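Local structure of PAN2-PAN3 deadenylation complex catalytic subunit pan2 (Neurospora crassa, 4CZX) at residues T173-D178 and K185-A190. The protein probably serves as the catalytic subunit of a cytoplasmic deadenylase that shortens mRNA poly(A) tails, and is represented here by its N-terminal WD40 domain. Residues are numbered along the deposited sequence; the frame is centred on the assembly and turned at random. Where two conformers were deposited one is given.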
loop_
_atom_site.group_PDB
_atom_site.type_symbol
_atom_site.label_atom_id
_atom_site.label_comp_id
_atom_site.label_asym_id
_atom_site.label_seq_id
_atom_site.Cartn_x
_atom_site.Cartn_y
_atom_site.Cartn_z
ATOM N N THR A 173 13.620 19.973 41.492
ATOM C CA THR A 173 13.020 21.082 42.228
ATOM C C THR A 173 11.595 21.306 41.737
ATOM O O THR A 173 11.250 20.916 40.626
ATOM C CB THR A 173 13.815 22.390 42.071
ATOM O OG1 THR A 173 13.930 22.714 40.684
ATOM C CG2 THR A 173 15.205 22.244 42.648
ATOM N N VAL A 174 10.775 21.934 42.573
ATOM C CA VAL A 174 9.435 22.307 42.160
ATOM C C VAL A 174 9.304 23.823 42.162
ATOM O O VAL A 174 9.559 24.465 43.175
ATOM C CB VAL A 174 8.378 21.695 43.083
ATOM C CG1 VAL A 174 6.973 22.203 42.695
ATOM C CG2 VAL A 174 8.434 20.185 42.990
ATOM N N ASN A 175 8.936 24.395 41.016
ATOM C CA ASN A 175 8.593 25.816 40.966
ATOM C C ASN A 175 7.093 26.000 41.153
ATOM O O ASN A 175 6.297 25.332 40.497
ATOM C CB ASN A 175 9.023 26.453 39.638
ATOM C CG ASN A 175 10.522 26.559 39.496
ATOM O OD1 ASN A 175 11.256 26.561 40.485
ATOM N ND2 ASN A 175 10.989 26.664 38.261
ATOM N N ILE A 176 6.714 26.905 42.046
ATOM C CA ILE A 176 5.312 27.241 42.220
ATOM C C ILE A 176 5.035 28.513 41.431
ATOM O O ILE A 176 5.518 29.593 41.777
ATOM C CB ILE A 176 4.963 27.415 43.700
ATOM C CG1 ILE A 176 5.382 26.163 44.469
ATOM C CG2 ILE A 176 3.464 27.697 43.890
ATOM C CD1 ILE A 176 5.346 26.339 45.951
ATOM N N LEU A 177 4.264 28.368 40.361
ATOM C CA LEU A 177 4.049 29.451 39.410
ATOM C C LEU A 177 2.705 30.138 39.594
ATOM O O LEU A 177 1.679 29.480 39.763
ATOM C CB LEU A 177 4.133 28.929 37.976
ATOM C CG LEU A 177 5.320 28.077 37.549
ATOM C CD1 LEU A 177 5.148 27.725 36.072
ATOM C CD2 LEU A 177 6.617 28.816 37.783
ATOM N N ASP A 178 2.719 31.464 39.552
ATOM C CA ASP A 178 1.482 32.225 39.544
ATOM C C ASP A 178 0.681 31.812 38.305
ATOM O O ASP A 178 1.197 31.828 37.184
ATOM C CB ASP A 178 1.766 33.724 39.542
ATOM C CG ASP A 178 0.500 34.556 39.638
ATOM O OD1 ASP A 178 -0.221 34.656 38.621
ATOM O OD2 ASP A 178 0.235 35.097 40.728
ATOM N N LYS A 185 6.705 32.048 42.099
ATOM C CA LYS A 185 6.438 32.597 43.426
ATOM C C LYS A 185 7.382 32.004 44.473
ATOM O O LYS A 185 7.725 32.655 45.460
ATOM C CB LYS A 185 4.985 32.337 43.831
ATOM C CG LYS A 185 3.957 32.929 42.873
ATOM C CD LYS A 185 2.595 33.089 43.542
ATOM C CE LYS A 185 2.027 34.485 43.300
ATOM N NZ LYS A 185 0.558 34.533 43.531
ATOM N N LYS A 186 7.798 30.762 44.246
ATOM C CA LYS A 186 8.563 30.018 45.238
ATOM C C LYS A 186 9.192 28.781 44.600
ATOM O O LYS A 186 8.571 28.144 43.751
ATOM C CB LYS A 186 7.650 29.619 46.397
ATOM C CG LYS A 186 8.259 28.697 47.429
ATOM C CD LYS A 186 9.112 29.461 48.414
ATOM C CE LYS A 186 9.068 28.811 49.792
ATOM N NZ LYS A 186 9.952 29.514 50.759
ATOM N N GLN A 187 10.425 28.458 44.986
ATOM C CA GLN A 187 11.072 27.229 44.538
ATOM C C GLN A 187 11.272 26.284 45.724
ATOM O O GLN A 187 11.708 26.710 46.802
ATOM C CB GLN A 187 12.406 27.544 43.849
ATOM C CG GLN A 187 12.265 28.549 42.705
ATOM C CD GLN A 187 13.505 28.671 41.837
ATOM O OE1 GLN A 187 14.193 29.692 41.860
ATOM N NE2 GLN A 187 13.784 27.635 41.047
ATOM N N TRP A 188 10.942 25.013 45.522
ATOM C CA TRP A 188 11.007 24.005 46.569
ATOM C C TRP A 188 11.956 22.886 46.153
ATOM O O TRP A 188 11.800 22.305 45.080
ATOM C CB TRP A 188 9.593 23.467 46.842
ATOM C CG TRP A 188 9.483 22.316 47.801
ATOM C CD1 TRP A 188 10.143 22.160 48.991
ATOM C CD2 TRP A 188 8.651 21.162 47.649
ATOM N NE1 TRP A 188 9.772 20.976 49.583
ATOM C CE2 TRP A 188 8.856 20.345 48.779
ATOM C CE3 TRP A 188 7.753 20.736 46.658
ATOM C CZ2 TRP A 188 8.197 19.128 48.950
ATOM C CZ3 TRP A 188 7.102 19.526 46.829
ATOM C CH2 TRP A 188 7.332 18.733 47.965
ATOM N N GLN A 189 12.946 22.590 46.989
ATOM C CA GLN A 189 13.876 21.505 46.677
ATOM C C GLN A 189 13.270 20.176 47.112
ATOM O O GLN A 189 13.327 19.815 48.283
ATOM C CB GLN A 189 15.225 21.722 47.358
ATOM C CG GLN A 189 16.263 20.712 46.926
ATOM C CD GLN A 189 16.745 20.970 45.525
ATOM O OE1 GLN A 189 17.216 22.065 45.216
ATOM N NE2 GLN A 189 16.621 19.970 44.655
ATOM N N ALA A 190 12.677 19.451 46.173
ATOM C CA ALA A 190 11.968 18.227 46.526
ATOM C C ALA A 190 12.913 17.033 46.568
ATOM O O ALA A 190 13.017 16.352 47.588
ATOM C CB ALA A 190 10.823 17.977 45.549
#
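Val174 and Trp188 form a hydrogen-bonded antiparallel pair, Val174 N to Trp188 O at 2.7 Å and Trp188 N back to Val174 O, in the hairpin of strands 173-177 and 184-189, the third and fourth strands of one four-stranded blade of the WD40 propeller. Ile176 extends the pairing through its N to Lys186 O, yet its O receives Lys185 N at 2.7 Å, so Lys185 and Lys186 both face it: a classic beta bulge. This hairpin illustrates how the two faces of a sheet can do different work. On one, the Val174 and Trp188 side chains lie side by side; Val174 CB and CG2 both approach Trp188 CE3, CB at 3.8 Å, while Ala190 CB sits over one face of the indole, offset toward its rim. Thr207 and Phe229 of the following sheet continue this apolar layer, making it part of the joint between blades. Farther along the same face, Ile176 CD1 rests against CB and CG of Lys186. The face bearing Thr173, Asn175, Gln187 and Gln189 is largely polar. In one of its two conformers, Gln187 NE2 gives a bent hydrogen bond to Asn175 OD1 (2.8 Å); the amide planes are then 67° apart. Asn175 ND2 is held by Tyr156 and Asp154, which should help fix the flip of its amide. Beside them, Thr173 CG2 lies against the end of the Gln189 amide, whose NE2 is hydrogen-bonded to His191 O. Where the strands end, Asp178 has CG anti to its backbone N (chi1 -176°); OD1 accepts the backbone N-H groups of Ile180 and Thr181, and OD2 takes Lys185 NZ in a 2.9 Å salt bridge on its anti side.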